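PDB 7DRQ: Uly1 from Catenovulum maritimum, which cleaves ulvan, a polysaccharide of green seaweeds, as a calcium-containing lyase of polysaccharide lyase family 24. Local coordinates for residues Leu326-Pro330 / Gly331-Pro335; Ala158-Asp162 / Asn163-Leu167. All blocks are in the same frame, centred on the assembly; numbering follows the deposited sequence.

How the contacts relate
Contact 2 (158-167) comes first along the chain and contact 1 (326-335) follows it; their centres lie 50 Å apart, on opposite sides of the centre of the chain. Sequence family and the run of antiparallel sheets, most of them of four strands, mark the fold as a beta-propeller, and each contact is a short 3-10 turn set against a different sheet. Contact 2 rests on strands 59-65, 73-80 and 86-91. Contact 1 leaves strand 326-328, which pairs with strand 290-298, and leans on strands 359-369 and 372-383 of another sheet. Contact 2 thus lies in a connecting segment, whereas contact 1 spans the end of a strand and the turn that leads on toward the next sheet.

Contact 1 (Leu326-Pro330 / Gly331-Pro335); sequences LVMRP and GDLLP
Leu333 folds back against Pro330, which stands two residues beyond the end of strand 326-328. Its CB lies 3.2 Å from Pro330 O, and CG stays beside that same oxygen. CD1 then continues toward the proline ring, 4.4 Å from Pro330 CB, while CG is also in loose apolar contact with the selenomethionine at Met328, with 4.5 Å between Leu333 CG and Met328 SE. With CG anti to the carbonyl carbon (chi1 -53°), the branch is turned back toward these neighbours. Cutting this side chain back to an alanine would probably strip apolar cover from Pro330 and the selenium, and leave a gap beside Thr365 and Ser379. The backbone forms a 3-10 turn that carries the chain out of the strand: Asp332 N bonds to Arg329 O at 2.9 Å, and Leu333 N bonds to Pro330 O. Proline suits the start of such a turn because its ring fixes phi and its nitrogen has no hydrogen to leave without an acceptor. Near the calcium-binding Phe287, the carbonyl of Gly331 accepts a hydrogen bond from Arg286. On the outer side, a water accepts from Arg329 N, while the Arg329 guanidinium turns away to a salt bridge with Asp323.

Contact 2 (Ala158-Asp162 / Asn163-Leu167); sequences ASVTD and NNFTL
A chi1 of 58° sets Thr161 OG1 between its own backbone N and carbonyl carbon, and Asn163 adopts the same kind of torsion (chi1 63°), which brings its amide back alongside the threonine. The hydroxyl donates to Asn163 OD1 at 2.6 Å, approaching from above the plane of the amide and not along a lone pair. Asn164 OD1 also comes within 2.9 Å of Thr161 OG1. A water ties this group together, accepting from Thr161 N and donating to Asn164 OD1. Small polar side chains suit this solvent-facing side, since they can bond to one another and to solvent. Beneath them the chain makes a 3-10 turn on the flank of a propeller sheet: Asn164 N bonds to Thr161 O at 2.9 Å and Phe165 N to Asp162 O at 3.0 Å, after which Phe165 centres an inverse gamma turn. Val160 CG2 sits 4.1 Å from Phe165 CB and meets the ring at its edge, near the ring plane. The large apolar ring fits its buried place against Phe61, Leu76, Val87 and Ile89, whereas the carboxylate of Asp162 forms a salt bridge with Arg78, which also bonds to the carbonyls of Ala158 and Val160.

Contact 1 (Leu326-Pro330 / Gly331-Pro335)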
loop_
_atom_site.group_PDB
_atom_site.type_symbol
_atom_site.label_atom_id
_atom_site.label_comp_id
_atom_site.label_asym_id
_atom_site.label_seq_id
_atom_site.Cartn_x
_atom_site.Cartn_y
_atom_site.Cartn_z
ATOM N N LEU A 326 5.295 3.986 -21.290
ATOM C CA LEU A 326 4.609 2.756 -21.691
ATOM C C LEU A 326 5.532 1.538 -21.669
ATOM O O LEU A 326 6.690 1.613 -22.085
ATOM C CB LEU A 326 4.055 2.935 -23.104
ATOM C CG LEU A 326 3.265 1.760 -23.678
ATOM C CD1 LEU A 326 1.910 1.643 -22.972
ATOM C CD2 LEU A 326 3.080 1.950 -25.187
ATOM N N VAL A 327 5.007 0.394 -21.201
ATOM C CA VAL A 327 5.685 -0.890 -21.406
ATOM C C VAL A 327 4.800 -1.886 -22.166
ATOM O O VAL A 327 5.314 -2.765 -22.869
ATOM C CB VAL A 327 6.164 -1.517 -20.073
ATOM C CG1 VAL A 327 7.193 -0.620 -19.379
ATOM C CG2 VAL A 327 4.989 -1.825 -19.142
HETATM N N MSE A 328 3.478 -1.770 -22.040
HETATM C CA MSE A 328 2.560 -2.792 -22.594
HETATM C C MSE A 328 1.134 -2.255 -22.641
HETATM O O MSE A 328 0.766 -1.423 -21.819
HETATM C CB MSE A 328 2.638 -4.086 -21.753
HETATM C CG MSE A 328 2.163 -5.394 -22.445
HETATM SE SE MSE A 328 0.263 -5.834 -22.231
HETATM C CE MSE A 328 0.131 -5.562 -20.221
ATOM N N ARG A 329 0.335 -2.693 -23.611
ATOM C CA ARG A 329 -1.062 -2.268 -23.671
ATOM C C ARG A 329 -1.921 -3.467 -23.329
ATOM O O ARG A 329 -2.121 -4.332 -24.188
ATOM C CB ARG A 329 -1.419 -1.746 -25.065
ATOM C CG ARG A 329 -0.597 -0.561 -25.545
ATOM C CD ARG A 329 -1.216 0.748 -25.106
ATOM N NE ARG A 329 -0.602 1.852 -25.835
ATOM C CZ ARG A 329 -0.582 3.110 -25.409
ATOM N NH1 ARG A 329 -1.146 3.430 -24.251
ATOM N NH2 ARG A 329 0.021 4.039 -26.142
ATOM N N PRO A 330 -2.464 -3.578 -22.110
ATOM C CA PRO A 330 -3.221 -4.808 -21.766
ATOM C C PRO A 330 -4.481 -5.010 -22.600
ATOM O O PRO A 330 -4.965 -6.148 -22.707
ATOM C CB PRO A 330 -3.566 -4.618 -20.281
ATOM C CG PRO A 330 -2.608 -3.597 -19.774
ATOM C CD PRO A 330 -2.238 -2.714 -20.942
ATOM N N GLY A 331 -5.031 -3.944 -23.191
ATOM C CA GLY A 331 -6.146 -4.113 -24.120
ATOM C C GLY A 331 -5.813 -5.063 -25.264
ATOM O O GLY A 331 -6.706 -5.743 -25.793
ATOM N N ASP A 332 -4.529 -5.123 -25.657
ATOM C CA ASP A 332 -4.066 -6.045 -26.660
ATOM C C ASP A 332 -4.393 -7.490 -26.313
ATOM O O ASP A 332 -4.439 -8.329 -27.226
ATOM C CB ASP A 332 -2.548 -5.915 -26.806
ATOM C CG ASP A 332 -2.164 -4.582 -27.271
ATOM O OD1 ASP A 332 -3.125 -3.785 -27.525
ATOM O OD2 ASP A 332 -0.982 -4.308 -27.636
ATOM N N LEU A 333 -4.460 -7.827 -25.025
ATOM C CA LEU A 333 -4.705 -9.193 -24.606
ATOM C C LEU A 333 -6.130 -9.651 -24.899
ATOM O O LEU A 333 -6.409 -10.860 -24.856
ATOM C CB LEU A 333 -4.409 -9.322 -23.111
ATOM C CG LEU A 333 -3.028 -8.827 -22.683
ATOM C CD1 LEU A 333 -2.875 -8.879 -21.163
ATOM C CD2 LEU A 333 -1.922 -9.614 -23.365
ATOM N N LEU A 334 -7.037 -8.721 -25.170
ATOM C CA LEU A 334 -8.408 -9.013 -25.584
ATOM C C LEU A 334 -8.653 -8.193 -26.840
ATOM O O LEU A 334 -9.417 -7.225 -26.828
ATOM C CB LEU A 334 -9.410 -8.667 -24.479
ATOM C CG LEU A 334 -9.238 -9.448 -23.178
ATOM C CD1 LEU A 334 -9.977 -8.765 -22.041
ATOM C CD2 LEU A 334 -9.760 -10.881 -23.360
ATOM N N PRO A 335 -7.978 -8.535 -27.938
ATOM C CA PRO A 335 -7.944 -7.615 -29.087
ATOM C C PRO A 335 -9.282 -7.443 -29.774
ATOM O O PRO A 335 -9.452 -6.461 -30.500
ATOM C CB PRO A 335 -6.915 -8.258 -30.023
ATOM C CG PRO A 335 -6.928 -9.696 -29.666
ATOM C CD PRO A 335 -7.244 -9.784 -28.202
HETATM O O HOH W 1 0.811 -4.713 -25.998
#

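Contact 2 (Ala158-Asp162 / Asn163-Leu167)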
loop_
_atom_site.group_PDB
_atom_site.type_symbol
_atom_site.label_atom_id
_atom_site.label_comp_id
_atom_site.label_asym_id
_atom_site.label_seq_id
_atom_site.Cartn_x
_atom_site.Cartn_y
_atom_site.Cartn_z
ATOM N N ALA A 158 12.632 3.873 18.120
ATOM C CA ALA A 158 12.485 2.532 17.551
ATOM C C ALA A 158 13.131 1.466 18.421
ATOM O O ALA A 158 12.700 0.306 18.399
ATOM C CB ALA A 158 13.093 2.469 16.152
ATOM N N SER A 159 14.165 1.826 19.173
ATOM C CA SER A 159 14.959 0.833 19.887
ATOM C C SER A 159 14.901 0.984 21.404
ATOM O O SER A 159 15.733 0.392 22.100
ATOM C CB SER A 159 16.418 0.880 19.411
ATOM O OG SER A 159 17.066 2.063 19.854
ATOM N N VAL A 160 13.940 1.740 21.949
ATOM C CA VAL A 160 13.821 1.760 23.406
ATOM C C VAL A 160 13.405 0.368 23.887
ATOM O O VAL A 160 12.927 -0.466 23.113
ATOM C CB VAL A 160 12.834 2.829 23.902
ATOM C CG1 VAL A 160 13.299 4.226 23.472
ATOM C CG2 VAL A 160 11.413 2.546 23.405
ATOM N N THR A 161 13.619 0.109 25.178
ATOM C CA THR A 161 13.182 -1.163 25.743
ATOM C C THR A 161 11.662 -1.267 25.708
ATOM O O THR A 161 10.949 -0.271 25.570
ATOM C CB THR A 161 13.669 -1.317 27.191
ATOM O OG1 THR A 161 13.172 -0.222 27.969
ATOM C CG2 THR A 161 15.194 -1.327 27.252
ATOM N N ASP A 162 11.164 -2.503 25.839
ATOM C CA ASP A 162 9.722 -2.734 25.786
ATOM C C ASP A 162 8.975 -1.863 26.788
ATOM O O ASP A 162 7.927 -1.291 26.465
ATOM C CB ASP A 162 9.401 -4.209 26.047
ATOM C CG ASP A 162 9.739 -5.108 24.877
ATOM O OD1 ASP A 162 10.126 -4.592 23.812
ATOM O OD2 ASP A 162 9.604 -6.352 25.021
ATOM N N ASN A 163 9.477 -1.768 28.025
ATOM C CA ASN A 163 8.717 -1.015 29.019
ATOM C C ASN A 163 8.688 0.477 28.708
ATOM O O ASN A 163 7.825 1.186 29.231
ATOM C CB ASN A 163 9.274 -1.235 30.429
ATOM C CG ASN A 163 10.683 -0.742 30.569
ATOM O OD1 ASN A 163 11.577 -1.185 29.845
ATOM N ND2 ASN A 163 10.905 0.183 31.505
ATOM N N ASN A 164 9.609 0.966 27.886
ATOM C CA ASN A 164 9.612 2.369 27.488
ATOM C C ASN A 164 8.923 2.602 26.150
ATOM O O ASN A 164 8.831 3.757 25.705
ATOM C CB ASN A 164 11.052 2.898 27.436
ATOM C CG ASN A 164 11.720 2.897 28.801
ATOM O OD1 ASN A 164 12.882 2.532 28.935
ATOM N ND2 ASN A 164 10.979 3.300 29.819
ATOM N N PHE A 165 8.448 1.542 25.494
ATOM C CA PHE A 165 7.794 1.665 24.185
ATOM C C PHE A 165 6.334 2.028 24.429
ATOM O O PHE A 165 5.435 1.181 24.450
ATOM C CB PHE A 165 7.930 0.373 23.383
ATOM C CG PHE A 165 7.518 0.508 21.944
ATOM C CD1 PHE A 165 8.347 1.139 21.032
ATOM C CD2 PHE A 165 6.311 0.006 21.508
ATOM C CE1 PHE A 165 7.971 1.272 19.701
ATOM C CE2 PHE A 165 5.922 0.134 20.161
ATOM C CZ PHE A 165 6.759 0.769 19.267
ATOM N N THR A 166 6.104 3.319 24.653
ATOM C CA THR A 166 4.795 3.832 25.032
ATOM C C THR A 166 4.514 5.108 24.251
ATOM O O THR A 166 5.374 5.627 23.538
ATOM C CB THR A 166 4.702 4.159 26.529
ATOM O OG1 THR A 166 5.462 5.346 26.784
ATOM C CG2 THR A 166 5.224 3.007 27.416
ATOM N N LEU A 167 3.306 5.648 24.452
ATOM C CA LEU A 167 2.926 6.931 23.865
ATOM C C LEU A 167 3.868 8.066 24.264
ATOM O O LEU A 167 3.917 9.084 23.566
ATOM C CB LEU A 167 1.497 7.265 24.290
ATOM C CG LEU A 167 0.469 7.805 23.314
ATOM C CD1 LEU A 167 0.568 7.119 21.968
ATOM C CD2 LEU A 167 -0.909 7.615 23.933
HETATM O O HOH W 2 14.914 2.242 26.627
#